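Local coordinates for protein globin III, extracellular (Lumbricus terrestris, PDB 1X9F) that probably carries oxygen as a haem-containing globin subunit of the giant extracellular haemoglobin (erythrocruorin) of the earthworm, here with carbon monoxide bound, at residues C[12-17]-C[133-138]; C[23-26]-C[30-33]; C[37-42]-C[73-78]. All coordinates share one frame; numbering follows the deposited sequence.

Interaction 1: residues C[12-17]-C[133-138]; sequences HRIVQK and ALAWKS
Val15 holds its CG1 methyl trans to the backbone N (chi1 165°), while Trp136 sets CG opposite its own carbonyl carbon (chi1 -84°); the pairing spreads both valine methyls over one face of the indole. CG1 takes the six-membered ring, 3.6 Å from CG1 of Val15 to the ring centroid of Trp136 and nearly on the ring normal, a CH-pi contact. CG2 sits above the five-membered ring, almost equally far from each of its atoms, with Trp136 CG at 3.9 Å from Val15 CG2. One branched side chain therefore spans the whole bicyclic system. The same CG2 also meets the start of the other helix, where Ala135 CB lies 4.1 Å from Val15 CG2, and Ile14 adds a looser contact, its CB 4.4 Å from Ala135 CB. Ala135 presents only its CB methyl; the axes of segments 12-17 and 133-138 come within 8.7 Å and cross at -99°. Tyr131 stacks on the Trp136 ring, and Val15 also touches Cys139, whose disulfide to Cys7 ties the N-terminal arm to helix 133-148. All four touching residues are buried, and this crossing of the first and last globin helices rests on methyl-to-ring and other aliphatic contact, so what holds these segments together is probably shape fit and apolar burial, with no hydrogen bond between them.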
loop_
_atom_site.group_PDB
_atom_site.type_symbol
_atom_site.label_atom_id
_atom_site.label_comp_id
_atom_site.label_asym_id
_atom_site.label_seq_id
_atom_site.Cartn_x
_atom_site.Cartn_y
_atom_site.Cartn_z
ATOM N N HIS C 12 -24.642 -11.917 -13.540
ATOM C CA HIS C 12 -24.016 -12.751 -14.556
ATOM C C HIS C 12 -22.606 -12.283 -14.922
ATOM O O HIS C 12 -21.780 -13.082 -15.352
ATOM C CB HIS C 12 -24.932 -12.958 -15.779
ATOM C CG HIS C 12 -24.912 -11.842 -16.779
ATOM N ND1 HIS C 12 -26.034 -11.102 -17.089
ATOM C CD2 HIS C 12 -23.920 -11.370 -17.571
ATOM C CE1 HIS C 12 -25.728 -10.208 -18.012
ATOM N NE2 HIS C 12 -24.450 -10.347 -18.319
ATOM N N ARG C 13 -22.336 -10.996 -14.727
ATOM C CA ARG C 13 -21.008 -10.447 -14.939
ATOM C C ARG C 13 -20.055 -10.950 -13.839
ATOM O O ARG C 13 -18.892 -11.247 -14.118
ATOM C CB ARG C 13 -21.082 -8.906 -14.982
ATOM C CG ARG C 13 -19.766 -8.201 -15.300
ATOM C CD ARG C 13 -19.738 -6.695 -14.971
ATOM N NE ARG C 13 -19.899 -6.399 -13.537
ATOM C CZ ARG C 13 -18.958 -6.579 -12.604
ATOM N NH1 ARG C 13 -17.765 -7.071 -12.926
ATOM N NH2 ARG C 13 -19.217 -6.275 -11.338
ATOM N N ILE C 14 -20.559 -11.052 -12.604
ATOM C CA ILE C 14 -19.788 -11.609 -11.482
ATOM C C ILE C 14 -19.473 -13.080 -11.753
ATOM O O ILE C 14 -18.339 -13.525 -11.569
ATOM C CB ILE C 14 -20.540 -11.448 -10.116
ATOM C CG1 ILE C 14 -20.828 -9.976 -9.791
ATOM C CG2 ILE C 14 -19.766 -12.107 -8.974
ATOM C CD1 ILE C 14 -19.605 -9.132 -9.447
ATOM N N VAL C 15 -20.482 -13.817 -12.209
ATOM C CA VAL C 15 -20.330 -15.237 -12.511
ATOM C C VAL C 15 -19.278 -15.484 -13.603
ATOM O O VAL C 15 -18.412 -16.346 -13.445
ATOM C CB VAL C 15 -21.704 -15.893 -12.853
ATOM C CG1 VAL C 15 -21.530 -17.253 -13.518
ATOM C CG2 VAL C 15 -22.553 -16.029 -11.590
ATOM N N GLN C 16 -19.344 -14.707 -14.683
ATOM C CA GLN C 16 -18.425 -14.856 -15.820
ATOM C C GLN C 16 -16.976 -14.569 -15.463
ATOM O O GLN C 16 -16.068 -15.290 -15.883
ATOM C CB GLN C 16 -18.851 -13.952 -16.972
ATOM C CG GLN C 16 -20.121 -14.417 -17.637
ATOM C CD GLN C 16 -20.532 -13.556 -18.811
ATOM O OE1 GLN C 16 -20.523 -12.324 -18.737
ATOM N NE2 GLN C 16 -20.924 -14.207 -19.899
ATOM N N LYS C 17 -16.781 -13.505 -14.691
ATOM C CA LYS C 17 -15.470 -13.095 -14.222
ATOM C C LYS C 17 -14.890 -14.169 -13.311
ATOM O O LYS C 17 -13.715 -14.536 -13.438
ATOM C CB LYS C 17 -15.589 -11.765 -13.475
ATOM C CG LYS C 17 -14.264 -11.189 -13.007
ATOM C CD LYS C 17 -14.468 -10.025 -12.050
ATOM C CE LYS C 17 -14.863 -8.745 -12.781
ATOM N NZ LYS C 17 -15.105 -7.628 -11.823
ATOM N N ALA C 133 -21.824 -16.470 -3.710
ATOM C CA ALA C 133 -22.789 -17.562 -3.636
ATOM C C ALA C 133 -24.153 -17.184 -4.193
ATOM O O ALA C 133 -24.806 -18.012 -4.824
ATOM C CB ALA C 133 -22.918 -18.100 -2.212
ATOM N N LEU C 134 -24.573 -15.940 -3.975
ATOM C CA LEU C 134 -25.900 -15.497 -4.403
ATOM C C LEU C 134 -26.022 -15.395 -5.918
ATOM O O LEU C 134 -27.014 -15.846 -6.493
ATOM C CB LEU C 134 -26.287 -14.172 -3.731
ATOM C CG LEU C 134 -26.483 -14.239 -2.211
ATOM C CD1 LEU C 134 -26.826 -12.883 -1.637
ATOM C CD2 LEU C 134 -27.541 -15.262 -1.803
ATOM N N ALA C 135 -25.006 -14.819 -6.556
ATOM C CA ALA C 135 -24.984 -14.663 -8.008
ATOM C C ALA C 135 -24.931 -16.010 -8.735
ATOM O O ALA C 135 -25.646 -16.218 -9.718
ATOM C CB ALA C 135 -23.820 -13.783 -8.427
ATOM N N TRP C 136 -24.086 -16.917 -8.250
ATOM C CA TRP C 136 -23.979 -18.237 -8.850
ATOM C C TRP C 136 -25.269 -19.004 -8.666
ATOM O O TRP C 136 -25.765 -19.602 -9.615
ATOM C CB TRP C 136 -22.808 -19.014 -8.263
ATOM C CG TRP C 136 -21.531 -18.688 -8.934
ATOM C CD1 TRP C 136 -20.647 -17.721 -8.575
ATOM C CD2 TRP C 136 -20.991 -19.314 -10.102
ATOM N NE1 TRP C 136 -19.580 -17.710 -9.441
ATOM C CE2 TRP C 136 -19.768 -18.677 -10.390
ATOM C CE3 TRP C 136 -21.415 -20.352 -10.937
ATOM C CZ2 TRP C 136 -18.966 -19.043 -11.468
ATOM C CZ3 TRP C 136 -20.619 -20.716 -12.006
ATOM C CH2 TRP C 136 -19.409 -20.063 -12.262
ATOM N N LYS C 137 -25.821 -18.967 -7.454
ATOM C CA LYS C 137 -27.072 -19.665 -7.162
ATOM C C LYS C 137 -28.190 -19.319 -8.152
ATOM O O LYS C 137 -28.798 -20.217 -8.742
ATOM C CB LYS C 137 -27.531 -19.408 -5.724
ATOM C CG LYS C 137 -28.723 -20.254 -5.320
ATOM C CD LYS C 137 -29.199 -19.951 -3.908
ATOM C CE LYS C 137 -30.475 -20.724 -3.594
ATOM N NZ LYS C 137 -30.366 -22.189 -3.917
ATOM N N SER C 138 -28.445 -18.028 -8.336
ATOM C CA SER C 138 -29.507 -17.591 -9.238
ATOM C C SER C 138 -29.211 -17.866 -10.715
ATOM O O SER C 138 -30.112 -18.262 -11.457
ATOM C CB SER C 138 -29.838 -16.115 -9.012
ATOM O OG SER C 138 -28.739 -15.295 -9.368
#

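Interaction 2: residues C[23-26]-C[30-33]; sequences WRDT and KIKI
Trp23 and Lys32 make the close-packed half of this contact, the indole meeting the lysine chain at about a right angle. Lys32 CG comes against the outer rim of the benzene ring, 3.5 Å from Trp23 CZ3 and 3.6 Å from Trp23 CH2. With CG opposite the carbonyl carbon (chi1 -80°) and the chain extended beyond it, the aliphatic part of Lys32 then runs on above one face, where CE stands 4.2 Å from the centroid of the six-membered ring of Trp23 in a CH-pi contact. The ammonium adds at most a weak, long cation-pi attraction; its stronger partner is Asp73 of the neighbouring Globin II chain, which forms a salt bridge with Lys32 NZ. Beside the lysine, Ile31 offers its CG2 branch to the same ring corner, 3.7 Å from Trp23 CZ3, the two side chains crossing at a slant. Without the indole, as with an alanine here, the methylenes of Lys32 and the CG2 methyl of Ile31 would probably lose their shared apolar partner, opening a gap between loop and helix.

The Asp25 side is the slighter one: a single atom, OD2, meets Ile31 CD1, the residue is partly exposed, and no polar bond crosses. Its OD1 is hydrogen-bonded to the backbone of the chain of another protein, and exposed Arg24 marks the solvent side. The loop 23-26 thus folds back over the beginning of helix 28-46, the corner between the first two globin helices. Trp19 of helix 9-20 packs edge-to-face with Trp23, and Asp79 of helix 65-83 touches Trp23 as well, placing the indole where these three helices meet.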
loop_
_atom_site.group_PDB
_atom_site.type_symbol
_atom_site.label_atom_id
_atom_site.label_comp_id
_atom_site.label_asym_id
_atom_site.label_seq_id
_atom_site.Cartn_x
_atom_site.Cartn_y
_atom_site.Cartn_z
ATOM N N TRP C 23 -9.694 -20.835 -16.043
ATOM C CA TRP C 23 -9.010 -21.123 -17.311
ATOM C C TRP C 23 -7.840 -20.178 -17.548
ATOM O O TRP C 23 -7.370 -20.016 -18.680
ATOM C CB TRP C 23 -10.010 -21.110 -18.475
ATOM C CG TRP C 23 -11.362 -21.548 -18.031
ATOM C CD1 TRP C 23 -12.477 -20.769 -17.933
ATOM C CD2 TRP C 23 -11.739 -22.847 -17.554
ATOM N NE1 TRP C 23 -13.531 -21.506 -17.449
ATOM C CE2 TRP C 23 -13.108 -22.785 -17.207
ATOM C CE3 TRP C 23 -11.064 -24.067 -17.398
ATOM C CZ2 TRP C 23 -13.812 -23.887 -16.719
ATOM C CZ3 TRP C 23 -11.767 -25.163 -16.906
ATOM C CH2 TRP C 23 -13.129 -25.062 -16.574
ATOM N N ARG C 24 -7.374 -19.570 -16.456
ATOM C CA ARG C 24 -6.176 -18.746 -16.463
ATOM C C ARG C 24 -5.005 -19.520 -17.055
ATOM O O ARG C 24 -4.149 -18.928 -17.713
ATOM C CB ARG C 24 -5.815 -18.278 -15.042
ATOM C CG ARG C 24 -6.690 -17.144 -14.467
ATOM C CD ARG C 24 -6.253 -15.727 -14.846
ATOM N NE ARG C 24 -5.979 -15.619 -16.278
ATOM C CZ ARG C 24 -5.688 -14.496 -16.925
ATOM N NH1 ARG C 24 -5.631 -13.336 -16.283
ATOM N NH2 ARG C 24 -5.454 -14.535 -18.231
ATOM N N ASP C 25 -4.955 -20.833 -16.827
ATOM C CA ASP C 25 -3.833 -21.625 -17.347
ATOM C C ASP C 25 -4.217 -22.588 -18.491
ATOM O O ASP C 25 -5.401 -22.888 -18.682
ATOM C CB ASP C 25 -3.026 -22.284 -16.208
ATOM C CG ASP C 25 -3.612 -23.617 -15.754
ATOM O OD1 ASP C 25 -2.864 -24.441 -15.170
ATOM O OD2 ASP C 25 -4.804 -23.935 -15.924
ATOM N N THR C 26 -3.217 -23.052 -19.249
ATOM C CA THR C 26 -3.452 -23.707 -20.554
ATOM C C THR C 26 -3.878 -25.170 -20.516
ATOM O O THR C 26 -4.368 -25.688 -21.523
ATOM C CB THR C 26 -2.224 -23.578 -21.506
ATOM O OG1 THR C 26 -1.044 -24.101 -20.864
ATOM C CG2 THR C 26 -1.889 -22.116 -21.797
ATOM N N LYS C 30 -7.317 -30.716 -18.480
ATOM C CA LYS C 30 -7.011 -31.403 -17.236
ATOM C C LYS C 30 -8.000 -30.988 -16.143
ATOM O O LYS C 30 -8.537 -31.834 -15.424
ATOM C CB LYS C 30 -5.563 -31.133 -16.811
ATOM C CG LYS C 30 -4.982 -32.183 -15.865
ATOM C CD LYS C 30 -4.582 -33.465 -16.593
ATOM C CE LYS C 30 -3.291 -33.283 -17.375
ATOM N NZ LYS C 30 -2.935 -34.499 -18.164
ATOM N N ILE C 31 -8.247 -29.684 -16.055
ATOM C CA ILE C 31 -9.160 -29.111 -15.075
ATOM C C ILE C 31 -10.612 -29.455 -15.372
ATOM O O ILE C 31 -11.378 -29.744 -14.451
ATOM C CB ILE C 31 -8.980 -27.584 -15.023
ATOM C CG1 ILE C 31 -7.591 -27.242 -14.483
ATOM C CG2 ILE C 31 -10.067 -26.928 -14.165
ATOM C CD1 ILE C 31 -7.150 -25.821 -14.765
ATOM N N LYS C 32 -10.991 -29.416 -16.648
ATOM C CA LYS C 32 -12.368 -29.718 -17.034
ATOM C C LYS C 32 -12.705 -31.169 -16.717
ATOM O O LYS C 32 -13.746 -31.450 -16.110
ATOM C CB LYS C 32 -12.620 -29.394 -18.512
ATOM C CG LYS C 32 -12.876 -27.915 -18.798
ATOM C CD LYS C 32 -12.665 -27.593 -20.271
ATOM C CE LYS C 32 -13.036 -26.130 -20.594
ATOM N NZ LYS C 32 -12.665 -25.815 -22.021
ATOM N N ILE C 33 -11.807 -32.078 -17.094
ATOM C CA ILE C 33 -11.978 -33.506 -16.826
ATOM C C ILE C 33 -12.044 -33.833 -15.330
ATOM O O ILE C 33 -12.940 -34.553 -14.894
ATOM C CB ILE C 33 -10.876 -34.328 -17.531
ATOM C CG1 ILE C 33 -11.076 -34.282 -19.047
ATOM C CG2 ILE C 33 -10.885 -35.778 -17.045
ATOM C CD1 ILE C 33 -9.868 -34.773 -19.845
#

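Interaction 3: residues C[37-42]-C[73-78]; sequences RLLLTK and RILNGL. With HEM (protoporphyrin IX containing Fe), chain R; CMO (carbon monoxide), chain S.
The distal side of the haem pocket is lined here by Leu40 and Ile74, which approach from facing helices over the bound carbon monoxide. The two side chains run alongside one another in opposing senses, with Leu40 CD2 4.0 Å from Ile74 CD1. Both leucine methyls face the ligand, and Leu40 CD1 is 3.4 Å from the carbon monoxide oxygen. Ile74 presents a longer surface: its CB is 3.4 Å from the same oxygen, and CG1, carried trans to the backbone N (chi1 173°), packs 3.6 Å from HEM C1B, so the one side chain touches ligand and porphyrin alike. Phe54 and His70 complete the ligand pocket.

Further from the haem, Leu39 and Leu75 continue the apolar seam more loosely, with Leu39 CD1 4.5 Å from Leu75 CD2, and Phe116 of helix 110-127 touches both Leu39 and Ile74. The backbone of helix 65-83 also borders the porphyrin: Gly77 C lies 3.5 Å from the HEM methyl CMB, with no side chain at that residue to stand between them. Arg73, on the same helix, turns to Glu88 of the Globin II chain in a salt bridge. Leu40 and Ile74 supply hydrocarbon surface, while His70 comes from the same helix as Ile74; helices 28-46 and 65-83, the B and E helices of the globin fold, thus build the distal side of the haem.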
loop_
_atom_site.group_PDB
_atom_site.type_symbol
_atom_site.label_atom_id
_atom_site.label_comp_id
_atom_site.label_asym_id
_atom_site.label_seq_id
_atom_site.Cartn_x
_atom_site.Cartn_y
_atom_site.Cartn_z
ATOM N N ARG C 37 -15.636 -34.929 -13.849
ATOM C CA ARG C 37 -15.617 -36.270 -13.276
ATOM C C ARG C 37 -16.075 -36.228 -11.812
ATOM O O ARG C 37 -16.968 -36.983 -11.418
ATOM C CB ARG C 37 -14.222 -36.885 -13.417
ATOM C CG ARG C 37 -14.145 -38.384 -13.170
ATOM C CD ARG C 37 -13.674 -38.723 -11.760
ATOM N NE ARG C 37 -12.689 -39.802 -11.749
ATOM C CZ ARG C 37 -11.560 -39.792 -12.452
ATOM N NH1 ARG C 37 -11.263 -38.766 -13.259
ATOM N NH2 ARG C 37 -10.720 -40.816 -12.363
ATOM N N LEU C 38 -15.485 -35.330 -11.027
ATOM C CA LEU C 38 -15.861 -35.173 -9.628
ATOM C C LEU C 38 -17.366 -34.922 -9.482
ATOM O O LEU C 38 -18.040 -35.615 -8.715
ATOM C CB LEU C 38 -15.064 -34.039 -8.983
ATOM C CG LEU C 38 -15.542 -33.648 -7.582
ATOM C CD1 LEU C 38 -14.570 -34.141 -6.522
ATOM C CD2 LEU C 38 -15.723 -32.143 -7.494
ATOM N N LEU C 39 -17.883 -33.947 -10.232
ATOM C CA LEU C 39 -19.309 -33.600 -10.177
ATOM C C LEU C 39 -20.239 -34.772 -10.480
ATOM O O LEU C 39 -21.130 -35.076 -9.685
ATOM C CB LEU C 39 -19.626 -32.420 -11.103
ATOM C CG LEU C 39 -18.896 -31.101 -10.827
ATOM C CD1 LEU C 39 -19.084 -30.130 -11.986
ATOM C CD2 LEU C 39 -19.326 -30.466 -9.503
ATOM N N LEU C 40 -20.042 -35.426 -11.619
ATOM C CA LEU C 40 -20.927 -36.518 -12.011
ATOM C C LEU C 40 -20.776 -37.718 -11.084
ATOM O O LEU C 40 -21.769 -38.348 -10.704
ATOM C CB LEU C 40 -20.681 -36.911 -13.465
ATOM C CG LEU C 40 -21.014 -35.816 -14.480
ATOM C CD1 LEU C 40 -20.601 -36.260 -15.875
ATOM C CD2 LEU C 40 -22.505 -35.466 -14.456
ATOM N N THR C 41 -19.536 -38.020 -10.712
ATOM C CA THR C 41 -19.259 -39.085 -9.751
ATOM C C THR C 41 -20.045 -38.891 -8.450
ATOM O O THR C 41 -20.671 -39.832 -7.951
ATOM C CB THR C 41 -17.739 -39.178 -9.491
ATOM O OG1 THR C 41 -17.162 -40.107 -10.418
ATOM C CG2 THR C 41 -17.429 -39.806 -8.127
ATOM N N LYS C 42 -20.011 -37.667 -7.921
ATOM C CA LYS C 42 -20.749 -37.307 -6.715
ATOM C C LYS C 42 -22.252 -37.422 -6.963
ATOM O O LYS C 42 -22.998 -37.881 -6.092
ATOM C CB LYS C 42 -20.368 -35.889 -6.264
ATOM C CG LYS C 42 -21.020 -35.399 -4.962
ATOM C CD LYS C 42 -20.344 -35.947 -3.703
ATOM C CE LYS C 42 -20.917 -35.304 -2.433
ATOM N NZ LYS C 42 -22.394 -35.542 -2.270
ATOM N N ARG C 73 -17.406 -32.660 -22.369
ATOM C CA ARG C 73 -18.623 -32.300 -23.074
ATOM C C ARG C 73 -19.598 -31.527 -22.182
ATOM O O ARG C 73 -20.063 -30.455 -22.571
ATOM C CB ARG C 73 -19.271 -33.546 -23.676
ATOM C CG ARG C 73 -19.625 -33.390 -25.147
ATOM C CD ARG C 73 -19.213 -34.572 -26.011
ATOM N NE ARG C 73 -19.672 -35.833 -25.439
ATOM C CZ ARG C 73 -19.010 -36.982 -25.501
ATOM N NH1 ARG C 73 -17.833 -37.063 -26.114
ATOM N NH2 ARG C 73 -19.530 -38.064 -24.929
ATOM N N ILE C 74 -19.897 -32.058 -20.995
ATOM C CA ILE C 74 -20.773 -31.361 -20.045
ATOM C C ILE C 74 -20.167 -30.049 -19.558
ATOM O O ILE C 74 -20.873 -29.049 -19.391
ATOM C CB ILE C 74 -21.109 -32.222 -18.809
ATOM C CG1 ILE C 74 -21.883 -31.360 -17.796
ATOM C CG2 ILE C 74 -19.837 -32.796 -18.176
ATOM C CD1 ILE C 74 -22.181 -32.020 -16.426
ATOM N N LEU C 75 -18.863 -30.072 -19.306
ATOM C CA LEU C 75 -18.170 -28.901 -18.801
ATOM C C LEU C 75 -18.171 -27.792 -19.838
ATOM O O LEU C 75 -18.279 -26.616 -19.488
ATOM C CB LEU C 75 -16.732 -29.247 -18.404
ATOM C CG LEU C 75 -16.305 -28.880 -16.980
ATOM C CD1 LEU C 75 -16.461 -27.389 -16.683
ATOM C CD2 LEU C 75 -17.071 -29.708 -15.961
ATOM N N ASN C 76 -18.051 -28.165 -21.111
ATOM C CA ASN C 76 -18.152 -27.182 -22.178
ATOM C C ASN C 76 -19.579 -26.709 -22.390
ATOM O O ASN C 76 -19.804 -25.583 -22.837
ATOM C CB ASN C 76 -17.516 -27.684 -23.471
ATOM C CG ASN C 76 -16.038 -27.342 -23.555
ATOM O OD1 ASN C 76 -15.388 -27.078 -22.539
ATOM N ND2 ASN C 76 -15.501 -27.338 -24.768
ATOM N N GLY C 77 -20.538 -27.566 -22.041
ATOM C CA GLY C 77 -21.948 -27.195 -22.082
ATOM C C GLY C 77 -22.218 -26.107 -21.064
ATOM O O GLY C 77 -22.913 -25.132 -21.359
ATOM N N LEU C 78 -21.663 -26.282 -19.865
ATOM C CA LEU C 78 -21.803 -25.303 -18.787
ATOM C C LEU C 78 -21.003 -24.040 -19.114
ATOM O O LEU C 78 -21.455 -22.924 -18.835
ATOM C CB LEU C 78 -21.377 -25.905 -17.440
ATOM C CG LEU C 78 -21.395 -24.999 -16.198
ATOM C CD1 LEU C 78 -22.797 -24.460 -15.911
ATOM C CD2 LEU C 78 -20.844 -25.739 -14.982
HETATM C CHA HEM R . -25.175 -35.573 -22.206
HETATM C CHB HEM R . -24.608 -30.899 -20.835
HETATM C CHC HEM R . -26.442 -31.897 -16.425
HETATM C CHD HEM R . -27.337 -36.487 -17.927
HETATM C C1A HEM R . -24.781 -34.150 -22.209
HETATM C C2A HEM R . -24.126 -33.585 -23.301
HETATM C C3A HEM R . -23.932 -32.178 -22.936
HETATM C C4A HEM R . -24.546 -32.145 -21.598
HETATM C CMA HEM R . -23.281 -31.061 -23.711
HETATM C CAA HEM R . -23.698 -34.260 -24.577
HETATM C CBA HEM R . -24.702 -33.964 -25.676
HETATM C CGA HEM R . -24.198 -34.625 -26.931
HETATM O O1A HEM R . -23.326 -34.038 -27.606
HETATM O O2A HEM R . -24.671 -35.737 -27.244
HETATM C C1B HEM R . -25.076 -30.759 -19.459
HETATM C C2B HEM R . -24.950 -29.548 -18.789
HETATM C C3B HEM R . -25.445 -29.888 -17.574
HETATM C C4B HEM R . -25.854 -31.204 -17.576
HETATM C CMB HEM R . -24.402 -28.220 -19.261
HETATM C CAB HEM R . -25.580 -29.013 -16.572
HETATM C CBB HEM R . -25.500 -27.913 -15.769
HETATM C C1C HEM R . -26.854 -33.311 -16.452
HETATM C C2C HEM R . -27.405 -33.928 -15.341
HETATM C C3C HEM R . -27.657 -35.194 -15.798
HETATM C C4C HEM R . -27.220 -35.275 -17.101
HETATM C CMC HEM R . -27.698 -33.346 -13.981
HETATM C CAC HEM R . -28.216 -36.305 -14.988
HETATM C CBC HEM R . -29.475 -36.903 -15.085
HETATM C C1D HEM R . -26.812 -36.669 -19.289
HETATM C C2D HEM R . -26.855 -37.908 -19.924
HETATM C C3D HEM R . -26.258 -37.698 -21.148
HETATM C C4D HEM R . -25.881 -36.265 -21.111
HETATM C CMD HEM R . -27.448 -39.189 -19.386
HETATM C CAD HEM R . -26.030 -38.691 -22.255
HETATM C CBD HEM R . -24.714 -39.399 -21.965
HETATM C CGD HEM R . -24.439 -40.292 -23.142
HETATM O O1D HEM R . -24.873 -41.463 -23.126
HETATM O O2D HEM R . -23.793 -39.805 -24.089
HETATM N NA HEM R . -25.077 -33.313 -21.174
HETATM N NB HEM R . -25.613 -31.805 -18.770
HETATM N NC HEM R . -26.735 -34.105 -17.556
HETATM N ND HEM R . -26.226 -35.644 -19.960
HETATM FE FE HEM R . -25.946 -33.715 -19.384
HETATM C C CMO S . -23.866 -34.439 -18.587
HETATM O O CMO S . -23.060 -34.741 -17.725
#

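How the interactions relate
Interactions 1 and 3 are buried and interaction 2 partly so; all three have neighbours in other chains. Interaction 3 is the most central, its centre about 6 Å from the centre of the chain, against about 14 and 15 Å for the centres of interactions 1 and 2, and it alone touches haem and carbon monoxide. Interactions 2 and 3 share helix 28-46 and meet directly, Trp23 CH2 being 4.1 Å from Leu75 CD1. Interaction 1 stays apart from both but encloses them along the chain. None has a hydrogen bond across its segments: interaction 1 uses methyls on an indole, interaction 2 a lysine chain on one with its charge directed to Globin II, and interaction 3 aliphatic branches alone.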